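AFP (Microbacterium arborescens, PDB 2YJK) takes up iron and stores it inside a hollow shell of twelve subunits, as a Dps protein of the ferritin superfamily. Local coordinates at the interface of chains A and B and the interface of chains A and C. Numbering follows the deposited sequence. Chains: chain A/B/C, AFP.

Contact 1: the interface of chains A and B. Residues chain A 47-49, 51, 104; chain B 153, 157-158, 160-161.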
# COMPACT_ATOMS: atom_id res chain seq x y z
N ARG A 47 18.11 6.55 -28.64
CA ARG A 47 19.31 7.28 -28.15
C ARG A 47 19.09 8.78 -28.19
O ARG A 47 18.16 9.29 -28.81
CB ARG A 47 20.52 7.06 -29.08
CG ARG A 47 20.64 5.67 -29.64
CD ARG A 47 21.03 4.78 -28.61
NE ARG A 47 22.46 4.58 -28.54
CZ ARG A 47 23.01 3.79 -27.61
NH1 ARG A 47 22.23 3.17 -26.69
NH2 ARG A 47 24.32 3.61 -27.60
N GLY A 48 20.00 9.49 -27.53
CA GLY A 48 20.05 10.94 -27.71
C GLY A 48 19.55 11.71 -26.51
O GLY A 48 19.25 11.12 -25.47
N SER A 49 19.41 13.01 -26.69
CA SER A 49 19.45 13.93 -25.58
C SER A 49 18.25 13.77 -24.66
O SER A 49 18.33 14.10 -23.48
CB SER A 49 19.57 15.38 -26.12
OG SER A 49 18.36 15.79 -26.76
N PHE A 51 16.87 10.79 -23.87
CA PHE A 51 16.78 9.35 -23.67
C PHE A 51 15.82 8.93 -22.56
O PHE A 51 14.90 8.15 -22.78
CB PHE A 51 18.19 8.70 -23.40
CG PHE A 51 18.08 7.27 -23.02
CD1 PHE A 51 17.83 6.30 -24.00
CD2 PHE A 51 18.17 6.87 -21.70
CE1 PHE A 51 17.79 4.95 -23.66
CE2 PHE A 51 18.03 5.51 -21.36
CZ PHE A 51 17.80 4.56 -22.34
N GLN A 104 17.84 7.96 -33.10
CA GLN A 104 17.63 9.14 -32.29
C GLN A 104 16.16 9.20 -31.88
O GLN A 104 15.29 8.77 -32.61
CB GLN A 104 18.03 10.42 -33.08
CG GLN A 104 19.52 10.51 -33.34
CD GLN A 104 20.21 10.70 -32.00
OE1 GLN A 104 21.05 9.92 -31.60
NE2 GLN A 104 19.76 11.71 -31.26
N TRP B 153 24.63 2.83 -19.07
CA TRP B 153 23.91 2.95 -20.32
C TRP B 153 22.86 4.08 -20.22
O TRP B 153 22.76 4.92 -21.12
CB TRP B 153 23.27 1.61 -20.72
CG TRP B 153 22.12 1.75 -21.69
CD1 TRP B 153 22.11 2.43 -22.92
CD2 TRP B 153 20.84 1.08 -21.60
NE1 TRP B 153 20.86 2.29 -23.52
CE2 TRP B 153 20.07 1.47 -22.74
CE3 TRP B 153 20.24 0.24 -20.63
CZ2 TRP B 153 18.74 1.05 -22.93
CZ3 TRP B 153 18.91 -0.18 -20.83
CH2 TRP B 153 18.19 0.21 -21.99
N ALA B 157 23.54 6.91 -22.97
CA ALA B 157 22.58 6.95 -24.06
C ALA B 157 22.24 8.41 -24.37
O ALA B 157 22.02 8.74 -25.52
CB ALA B 157 21.29 6.16 -23.68
N HIS B 158 22.26 9.29 -23.37
CA HIS B 158 21.95 10.74 -23.60
C HIS B 158 22.95 11.47 -24.53
O HIS B 158 22.58 12.45 -25.15
CB HIS B 158 21.89 11.52 -22.30
CG HIS B 158 20.70 11.21 -21.47
ND1 HIS B 158 20.70 10.23 -20.51
CD2 HIS B 158 19.44 11.72 -21.49
CE1 HIS B 158 19.49 10.13 -19.97
NE2 HIS B 158 18.72 11.04 -20.53
N ALA B 160 24.73 9.93 -27.02
CA ALA B 160 24.88 9.14 -28.26
C ALA B 160 24.62 9.99 -29.48
O ALA B 160 25.38 9.96 -30.47
CB ALA B 160 23.99 7.91 -28.23
N GLU B 161 23.58 10.80 -29.42
CA GLU B 161 23.67 12.05 -30.21
C GLU B 161 22.63 13.13 -29.81
O GLU B 161 22.40 13.41 -28.60
CB GLU B 161 23.80 11.76 -31.73
CG GLU B 161 24.51 12.89 -32.60
CD GLU B 161 25.82 13.50 -31.96
OE1 GLU B 161 26.03 13.34 -30.71
OE2 GLU B 161 26.61 14.17 -32.71
O HOH W 1 19.31 2.67 -26.16
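A:Phe51, the first residue of helix 51-78, meets three side chains from the C-terminal end of chain B. The methyl group of B:Ala157 lies over one face of the phenyl ring, towards the rim, with CB 3.5 Å from A:Phe51 CG. The ring tip points at the indole face of B:Trp153, where A:Phe51 CZ is 3.7 Å from B:Trp153 CZ2. This is an edge-to-face pair with the planes 62° apart. The ring reaches there because CG stands anti to the backbone N (chi1 172°). A:Phe51 CB itself lies over the centre of the B:His158 ring, 3.8 Å from B:His158 CD2. An alanine at A:Phe51 would probably leave the B:Ala157 methyl and the B:Trp153 indole without their aromatic partner and open a gap between them.

A:Arg47 lies alongside this cluster. Its chain is bent at chi2 and chi3, and its CB packs 3.7 Å from the CB of B:Ala160. The side chains of A:Arg47 and B:Trp153 cross at about a right angle, yet the guanidinium and indole planes are only 26° apart. A water joins the two groups. It sits 3.0 Å from A:Arg47 NH1 and 3.1 Å from B:Trp153 NE1, in the plane of each group at its edge.

B:Glu161, the last residue of the chain, hides much surface against chain A but is poorly ordered. Its CB packs against the amide of A:Gln104, and its carboxylate position carries little weight.

The backbones also meet: A:Gly48 N gives a hydrogen bond of 3.0 Å to B:Ala157 O. The patch belongs to an interface without exact two-fold symmetry, probably one around a three-fold axis of the shell. At the imidazole edge, the carbonyl O of A:Ser49 lies in the ring plane, 3.3 Å from B:His158 CD2.

Contact 2: the interface of chains A and C. Residues chain A 43-44; chain C 29, 33, 69-70, 73-74, 83, 85.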
# COMPACT_ATOMS: atom_id res chain seq x y z
N HIS A 43 11.87 1.35 -27.40
CA HIS A 43 12.21 1.57 -26.04
C HIS A 43 13.68 1.06 -25.79
O HIS A 43 14.44 1.75 -25.17
CB HIS A 43 11.18 0.78 -25.23
CG HIS A 43 11.57 0.49 -23.82
ND1 HIS A 43 11.43 1.43 -22.81
CD2 HIS A 43 11.97 -0.67 -23.21
CE1 HIS A 43 11.79 0.89 -21.66
NE2 HIS A 43 12.11 -0.38 -21.87
N TRP A 44 14.07 -0.08 -26.39
CA TRP A 44 15.45 -0.60 -26.25
C TRP A 44 16.48 0.21 -27.05
O TRP A 44 17.62 0.46 -26.57
CB TRP A 44 15.56 -2.09 -26.63
CG TRP A 44 14.69 -3.01 -25.70
CD1 TRP A 44 14.43 -2.84 -24.39
CD2 TRP A 44 13.95 -4.17 -26.12
NE1 TRP A 44 13.60 -3.86 -23.93
CE2 TRP A 44 13.29 -4.67 -24.98
CE3 TRP A 44 13.76 -4.82 -27.37
CZ2 TRP A 44 12.52 -5.83 -25.02
CZ3 TRP A 44 12.98 -6.01 -27.40
CH2 TRP A 44 12.36 -6.47 -26.24
N VAL C 29 15.97 -13.06 -26.56
CA VAL C 29 15.00 -11.97 -26.71
C VAL C 29 13.89 -12.35 -27.73
O VAL C 29 12.74 -12.09 -27.47
CB VAL C 29 15.65 -10.67 -27.24
CG1 VAL C 29 14.54 -9.61 -27.51
CG2 VAL C 29 16.70 -10.09 -26.29
N GLN C 33 10.00 -12.69 -26.33
CA GLN C 33 9.05 -11.76 -26.94
C GLN C 33 7.95 -12.50 -27.74
O GLN C 33 6.76 -12.07 -27.70
CB GLN C 33 9.78 -10.72 -27.80
CG GLN C 33 8.97 -9.49 -28.18
CD GLN C 33 8.40 -8.74 -26.96
OE1 GLN C 33 7.20 -8.85 -26.65
NE2 GLN C 33 9.24 -8.05 -26.24
N ALA C 69 12.52 -11.05 -21.76
CA ALA C 69 12.83 -10.29 -23.00
C ALA C 69 13.51 -8.96 -22.69
O ALA C 69 14.56 -8.69 -23.23
CB ALA C 69 11.53 -10.05 -23.86
N ASP C 70 12.92 -8.17 -21.81
CA ASP C 70 13.42 -6.85 -21.45
C ASP C 70 14.84 -6.94 -20.86
O ASP C 70 15.71 -6.17 -21.24
CB ASP C 70 12.49 -6.18 -20.41
CG ASP C 70 12.70 -4.68 -20.32
OD1 ASP C 70 12.33 -3.96 -21.33
OD2 ASP C 70 13.25 -4.17 -19.25
N ALA C 73 17.38 -8.06 -23.53
CA ALA C 73 17.58 -7.02 -24.54
C ALA C 73 18.38 -5.86 -23.96
O ALA C 73 19.29 -5.34 -24.62
CB ALA C 73 16.18 -6.49 -25.11
N GLU C 74 18.07 -5.48 -22.72
CA GLU C 74 18.77 -4.36 -22.11
C GLU C 74 20.24 -4.68 -21.77
O GLU C 74 21.12 -3.80 -21.79
CB GLU C 74 17.94 -3.91 -20.87
CG GLU C 74 16.74 -3.14 -21.50
CD GLU C 74 15.88 -2.33 -20.52
OE1 GLU C 74 16.08 -2.39 -19.30
OE2 GLU C 74 14.98 -1.61 -20.98
N ILE C 83 19.47 -4.30 -30.98
CA ILE C 83 18.72 -5.55 -31.09
C ILE C 83 17.63 -5.32 -32.12
O ILE C 83 16.96 -4.28 -32.11
CB ILE C 83 18.22 -6.02 -29.70
CG1 ILE C 83 17.23 -7.17 -29.85
CG2 ILE C 83 17.58 -4.88 -28.86
CD1 ILE C 83 17.79 -8.50 -29.56
N SER C 85 14.26 -6.47 -32.82
CA SER C 85 13.15 -7.30 -32.34
C SER C 85 11.81 -6.71 -32.90
O SER C 85 10.76 -6.79 -32.24
CB SER C 85 13.19 -7.33 -30.81
OG SER C 85 12.31 -8.33 -30.28
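A:Trp44 gives its indole N-H to a carboxylate of chain C, in a hydrogen bond across the interface. A:Trp44 NE1 lies 2.9 Å from C:Asp70 OD1, and the bond is nearly straight, at 167°. The oxygen is close to the indole plane. The donor, however, comes from above the carboxylate plane, 50° out of it.

Apolar packing fixes the rest of the ring. A:Trp44 CG stands anti to the carbonyl carbon (chi1 -62°), which carries the indole towards C:Ala73. The methyl group of C:Ala73 sits over the centre of one indole face, with CB 3.4 Å from A:Trp44 CD2. The benzo rim is bordered by C:Ser85, whose CB lies in the ring plane 3.7 Å from A:Trp44 CZ3. C:Val29 CG1 approaches A:Trp44 CZ3, while C:Ile83 CG2 lies by CE3 and CB, both on the side of the C:Ala73 methyl. A:Trp44 thus plugs into chain C by face and edge together.

Polar groups also surround the indole. The amide nitrogen C:Gln33 NE2 touches the rim, 3.5 Å from A:Trp44 CH2. A:His43, C:Asp70 and C:Glu74 are Fe(3+)-binding residues, and in the Dps family such a set from two subunits forms the ferroxidase centre. The two-fold interface therefore builds the metal site. The bond from A:Trp44 probably steadies C:Asp70. The imidazole of A:His43 faces both acids with its NE2, which lies 3.3 Å from C:Glu74 OE2.

Contact 1 and contact 2 lie about 17 Å apart, between the centres of their C-alpha atoms. In chain A they mostly draw on one stretch, 43-51, with A:Gln104 of strand 103-104 added at contact 1. Contact 2 uses the end of helix 15-45, and contact 1 strand 46-47 and the start of helix 51-78. Contact 2 also uses helix 51-78, further along and from the partner chain. This short stretch ties the two-fold pair that forms the iron site to a third subunit. Repeated over twelve copies, the two interfaces help close the shell, and packing at contact 1 might help hold the iron-site helices in place.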